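Local coordinates for TLR1789 protein (Thermosynechococcus elongatus, PDB 2X8X), which probably helps insert proteins into the outer membrane as an Omp85-family relative of Toc75, this part being its N-terminal, probably periplasmic, POTRA domains, at residues Phe176-Glu181 against Gly206-Val211. Residues are numbered along the deposited sequence; the frame is centred on the assembly and turned at random.
Sequences FVISRE and GLFEDV
Ile178 meets the far end of the Phe208 ring, and the preceding residue, Val177, meets the tip of Leu207; these two apolar pairs make up the whole contact. The ring arrives with its CZ leading, 3.8 Å from Ile178 CG1, and the isoleucine crosses it obliquely. Ile178 CD1 is 4.1 Å from Phe208 CZ. Ile178 leaves its helix alongside segment 206-211 and not pointed at it; with CG1 anti to the carbonyl carbon (chi1 -68°), the longer branch comes nearer the ring. Leu207 CB sits 3.7 Å above the centre of one face of Phe208, so the neighbouring leucine backs the ring. The second pair crosses at about a right angle: Val177 CG1, set anti to the backbone N (chi1 175°), touches Leu207 CD1 at 4.0 Å. Ile178 is buried, packing also on Leu202 of helix 192-205, Ile230 of strand 224-232 and Phe161 of strand 154-161. Short helix 175-179 is thus joined to Leu207, just past Gly206 where the chain leaves helix 192-205 with positive phi, and to the first residue of edge strand 208-217. Such helix-on-sheet packing, with two helices against a three-stranded mixed sheet, is that of a POTRA domain, here the third in the chain.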
# COMPACT_ATOMS: atom_id res chain seq x y z
N PHE A 176 1.81 -9.56 37.17
CA PHE A 176 0.50 -8.87 37.19
C PHE A 176 0.63 -7.36 37.45
O PHE A 176 -0.17 -6.57 36.96
CB PHE A 176 -0.52 -9.52 38.17
CG PHE A 176 -0.14 -9.37 39.63
CD1 PHE A 176 -0.48 -8.21 40.34
CD2 PHE A 176 0.57 -10.38 40.30
CE1 PHE A 176 -0.10 -8.04 41.74
CE2 PHE A 176 0.94 -10.24 41.69
CZ PHE A 176 0.60 -9.06 42.39
N VAL A 177 1.64 -6.97 38.23
CA VAL A 177 1.86 -5.57 38.62
C VAL A 177 2.05 -4.71 37.40
O VAL A 177 1.50 -3.59 37.32
CB VAL A 177 3.04 -5.41 39.61
CG1 VAL A 177 3.34 -3.92 39.92
CG2 VAL A 177 2.71 -6.08 40.91
N ILE A 178 2.79 -5.25 36.43
CA ILE A 178 3.05 -4.57 35.18
C ILE A 178 1.85 -4.71 34.24
O ILE A 178 1.37 -3.72 33.67
CB ILE A 178 4.32 -5.10 34.49
CG1 ILE A 178 5.56 -4.73 35.32
CG2 ILE A 178 4.45 -4.50 33.12
CD1 ILE A 178 6.74 -5.63 35.01
N SER A 179 1.40 -5.95 34.07
CA SER A 179 0.36 -6.22 33.09
C SER A 179 -0.93 -5.37 33.38
O SER A 179 -1.61 -4.89 32.47
CB SER A 179 0.09 -7.73 33.13
OG SER A 179 -0.97 -8.03 32.25
N ARG A 180 -1.26 -5.19 34.65
CA ARG A 180 -2.50 -4.50 34.99
C ARG A 180 -2.46 -3.01 34.73
O ARG A 180 -3.50 -2.34 34.78
CB ARG A 180 -2.92 -4.79 36.41
CG ARG A 180 -2.28 -3.91 37.46
CD ARG A 180 -2.65 -4.54 38.85
NE ARG A 180 -1.64 -4.22 39.86
CZ ARG A 180 -1.78 -4.40 41.18
NH1 ARG A 180 -2.90 -4.92 41.68
NH2 ARG A 180 -0.78 -4.07 41.99
N GLU A 181 -1.27 -2.48 34.45
CA GLU A 181 -1.17 -1.08 34.07
C GLU A 181 -1.28 -0.86 32.58
O GLU A 181 -1.38 0.30 32.15
CB GLU A 181 0.16 -0.50 34.55
CG GLU A 181 0.28 -0.59 36.06
CD GLU A 181 -0.78 0.21 36.81
OE1 GLU A 181 -1.17 1.34 36.35
OE2 GLU A 181 -1.18 -0.28 37.88
N GLY A 206 6.74 3.86 40.35
CA GLY A 206 7.89 4.28 41.17
C GLY A 206 8.90 3.15 41.37
O GLY A 206 9.72 3.21 42.27
N LEU A 207 8.82 2.12 40.52
CA LEU A 207 9.49 0.83 40.69
C LEU A 207 10.68 0.66 39.79
O LEU A 207 11.57 -0.16 40.13
CB LEU A 207 8.51 -0.29 40.30
CG LEU A 207 7.41 -0.58 41.29
CD1 LEU A 207 6.59 -1.83 40.87
CD2 LEU A 207 7.94 -0.60 42.74
N PHE A 208 10.68 1.37 38.64
CA PHE A 208 11.63 1.14 37.54
C PHE A 208 12.50 2.33 37.24
O PHE A 208 12.02 3.45 37.15
CB PHE A 208 10.89 0.73 36.22
CG PHE A 208 9.85 -0.31 36.47
CD1 PHE A 208 10.23 -1.57 36.99
CD2 PHE A 208 8.51 -0.00 36.31
CE1 PHE A 208 9.27 -2.54 37.26
CE2 PHE A 208 7.51 -0.96 36.58
CZ PHE A 208 7.88 -2.21 37.04
N GLU A 209 13.79 2.06 37.06
CA GLU A 209 14.71 3.08 36.68
C GLU A 209 14.58 3.42 35.20
O GLU A 209 14.77 4.58 34.79
CB GLU A 209 16.13 2.65 37.08
CG GLU A 209 16.20 2.40 38.58
CD GLU A 209 17.62 2.33 39.14
OE1 GLU A 209 18.58 2.20 38.33
OE2 GLU A 209 17.79 2.38 40.39
N ASP A 210 14.21 2.43 34.39
CA ASP A 210 14.11 2.66 32.95
C ASP A 210 13.16 1.61 32.45
O ASP A 210 13.11 0.48 32.96
CB ASP A 210 15.50 2.50 32.30
CG ASP A 210 15.53 2.90 30.78
OD1 ASP A 210 14.79 3.83 30.36
OD2 ASP A 210 16.35 2.28 30.00
N VAL A 211 12.37 2.00 31.49
CA VAL A 211 11.63 1.00 30.72
C VAL A 211 11.82 1.36 29.26
O VAL A 211 11.46 2.45 28.90
CB VAL A 211 10.12 1.06 31.04
CG1 VAL A 211 9.37 0.04 30.15
CG2 VAL A 211 9.82 0.83 32.51